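Local coordinates for protein superoxide dismutase [Mn/Fe] (Aeropyrum pernix, PDB 3AK2) that catalyses the dismutation of superoxide to oxygen and hydrogen peroxide, using either manganese or iron at its active site, at residues A[77-82]-A[163-168]. Residues are numbered along the deposited sequence; the frame is centred on the assembly and turned at random.
With MN (manganese (II) ion), chain E.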
loop_
_atom_site.group_PDB
_atom_site.type_symbol
_atom_site.label_atom_id
_atom_site.label_comp_id
_atom_site.label_asym_id
_atom_site.label_seq_id
_atom_site.Cartn_x
_atom_site.Cartn_y
_atom_site.Cartn_z
ATOM N N ILE A 77 13.809 0.173 13.351
ATOM C CA ILE A 77 13.827 -1.112 14.045
ATOM C C ILE A 77 14.275 -2.269 13.145
ATOM O O ILE A 77 15.011 -3.146 13.590
ATOM C CB ILE A 77 12.503 -1.406 14.775
ATOM C CG1 ILE A 77 12.732 -2.507 15.818
ATOM C CG2 ILE A 77 11.364 -1.715 13.789
ATOM C CD1 ILE A 77 11.572 -2.719 16.748
ATOM N N MET A 78 13.863 -2.259 11.879
ATOM C CA MET A 78 14.254 -3.330 10.964
ATOM C C MET A 78 15.766 -3.361 10.751
ATOM O O MET A 78 16.367 -4.434 10.774
ATOM C CB MET A 78 13.508 -3.249 9.625
ATOM C CG MET A 78 11.988 -3.409 9.726
ATOM S SD MET A 78 11.443 -5.035 10.301
ATOM C CE MET A 78 11.753 -6.034 8.834
ATOM N N HIS A 79 16.392 -2.198 10.571
ATOM C CA HIS A 79 17.856 -2.165 10.429
ATOM C C HIS A 79 18.563 -2.519 11.734
ATOM O O HIS A 79 19.616 -3.154 11.720
ATOM C CB HIS A 79 18.342 -0.821 9.881
ATOM C CG HIS A 79 17.997 -0.604 8.441
ATOM N ND1 HIS A 79 16.755 -0.163 8.036
ATOM C CD2 HIS A 79 18.719 -0.786 7.308
ATOM C CE1 HIS A 79 16.728 -0.081 6.718
ATOM N NE2 HIS A 79 17.906 -0.453 6.251
ATOM N N THR A 80 17.975 -2.119 12.857
ATOM C CA THR A 80 18.512 -2.446 14.178
ATOM C C THR A 80 18.593 -3.959 14.395
ATOM O O THR A 80 19.530 -4.441 15.031
ATOM C CB THR A 80 17.676 -1.759 15.281
ATOM O OG1 THR A 80 17.842 -0.340 15.178
ATOM C CG2 THR A 80 18.086 -2.214 16.683
ATOM N N ILE A 81 17.632 -4.700 13.852
ATOM C CA ILE A 81 17.662 -6.163 13.906
ATOM C C ILE A 81 18.617 -6.724 12.840
ATOM O O ILE A 81 19.377 -7.662 13.104
ATOM C CB ILE A 81 16.242 -6.755 13.747
ATOM C CG1 ILE A 81 15.330 -6.250 14.873
ATOM C CG2 ILE A 81 16.290 -8.283 13.713
ATOM C CD1 ILE A 81 13.856 -6.553 14.666
ATOM N N PHE A 82 18.592 -6.123 11.650
ATOM C CA PHE A 82 19.394 -6.566 10.504
ATOM C C PHE A 82 20.897 -6.675 10.800
ATOM O O PHE A 82 21.522 -7.685 10.462
ATOM C CB PHE A 82 19.135 -5.627 9.318
ATOM C CG PHE A 82 19.819 -6.024 8.033
ATOM C CD1 PHE A 82 19.600 -7.269 7.454
ATOM C CD2 PHE A 82 20.653 -5.119 7.376
ATOM C CE1 PHE A 82 20.228 -7.618 6.251
ATOM C CE2 PHE A 82 21.274 -5.452 6.173
ATOM C CZ PHE A 82 21.065 -6.705 5.612
ATOM N N VAL A 163 15.919 -11.146 9.729
ATOM C CA VAL A 163 15.444 -10.347 8.602
ATOM C C VAL A 163 16.538 -10.206 7.553
ATOM O O VAL A 163 17.728 -10.161 7.888
ATOM C CB VAL A 163 14.931 -8.928 9.037
ATOM C CG1 VAL A 163 13.842 -9.035 10.106
ATOM C CG2 VAL A 163 16.071 -8.038 9.521
ATOM N N ILE A 164 16.133 -10.161 6.289
ATOM C CA ILE A 164 17.045 -9.816 5.203
ATOM C C ILE A 164 16.496 -8.600 4.467
ATOM O O ILE A 164 15.336 -8.575 4.057
ATOM C CB ILE A 164 17.323 -10.993 4.222
ATOM C CG1 ILE A 164 18.353 -10.565 3.163
ATOM C CG2 ILE A 164 16.033 -11.494 3.584
ATOM C CD1 ILE A 164 18.702 -11.625 2.117
ATOM N N ASP A 165 17.344 -7.594 4.318
ATOM C CA ASP A 165 16.998 -6.378 3.603
ATOM C C ASP A 165 17.166 -6.629 2.112
ATOM O O ASP A 165 18.271 -6.959 1.659
ATOM C CB ASP A 165 17.937 -5.265 4.056
ATOM C CG ASP A 165 17.521 -3.892 3.571
ATOM O OD1 ASP A 165 16.515 -3.754 2.835
ATOM O OD2 ASP A 165 18.219 -2.941 3.954
ATOM N N VAL A 166 16.078 -6.505 1.353
ATOM C CA VAL A 166 16.154 -6.581 -0.106
ATOM C C VAL A 166 15.768 -5.271 -0.795
ATOM O O VAL A 166 15.398 -5.262 -1.972
ATOM C CB VAL A 166 15.393 -7.798 -0.703
ATOM C CG1 VAL A 166 16.087 -9.104 -0.324
ATOM C CG2 VAL A 166 13.935 -7.812 -0.270
ATOM N N TRP A 167 15.871 -4.159 -0.070
ATOM C CA TRP A 167 15.900 -2.867 -0.741
ATOM C C TRP A 167 17.079 -2.885 -1.701
ATOM O O TRP A 167 18.093 -3.531 -1.429
ATOM C CB TRP A 167 16.085 -1.732 0.251
ATOM C CG TRP A 167 14.844 -1.343 0.993
ATOM C CD1 TRP A 167 14.095 -2.134 1.822
ATOM C CD2 TRP A 167 14.225 -0.056 0.994
ATOM N NE1 TRP A 167 13.041 -1.416 2.330
ATOM C CE2 TRP A 167 13.101 -0.135 1.847
ATOM C CE3 TRP A 167 14.509 1.160 0.358
ATOM C CZ2 TRP A 167 12.254 0.957 2.073
ATOM C CZ3 TRP A 167 13.673 2.244 0.584
ATOM C CH2 TRP A 167 12.558 2.134 1.436
ATOM N N GLU A 168 16.955 -2.176 -2.814
ATOM C CA GLU A 168 18.018 -2.184 -3.817
ATOM C C GLU A 168 19.341 -1.669 -3.249
ATOM O O GLU A 168 20.402 -2.197 -3.588
ATOM C CB GLU A 168 17.579 -1.428 -5.071
ATOM C CG GLU A 168 16.406 -2.119 -5.771
ATOM C CD GLU A 168 15.924 -1.415 -7.020
ATOM O OE1 GLU A 168 15.827 -0.170 -7.023
ATOM O OE2 GLU A 168 15.612 -2.127 -8.000
HETATM MN MN MN E . 18.160 -0.915 4.107
HETATM O O HOH W 1 20.515 -10.140 8.371
HETATM O O HOH W 2 16.066 -1.007 3.786
#
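The Phe82 ring receives Asp165 on one face, where CB of Asp165 sits 3.9 Å from the ring centroid in a CH-pi contact, while the carbonyl O of Val163 lies in the ring plane at the edge, 3.5 Å from CD1 of Phe82. With CG anti to the backbone N (chi1 -176°), the Phe82 ring extends across to the strand. The Asp165 carboxylate stands 85° from the Phe82 ring and 88° from the His79 ring; the metal-bound water lies over one face of Trp167. The branched Val163 points toward the helix, its two methyls dividing the contact: CG2 meets CB of Phe82 at 3.9 Å, and CG1 meets CE of Met78, whose chain bends at chi2 and chi3. An alanine in place of Phe82 would probably open a gap over CB of Asp165, leaving that methylene without its aromatic cover. Manganese joins the segments, bound by His79 NE2 at 2.2 Å and Asp165 OD2 at 2.0 Å; His31, His169 and the water complete the site. Gly75 O accepts from His79 ND1, fixing the imidazole's rotation, and the Trp167 backbone N holds Asp165 OD1 in an Asx turn (3.0 Å). The alpha-hairpin and C-terminal domains of this Fe/Mn superoxide dismutase thus grip one ion, through an imidazole nitrogen and a carboxylate oxygen.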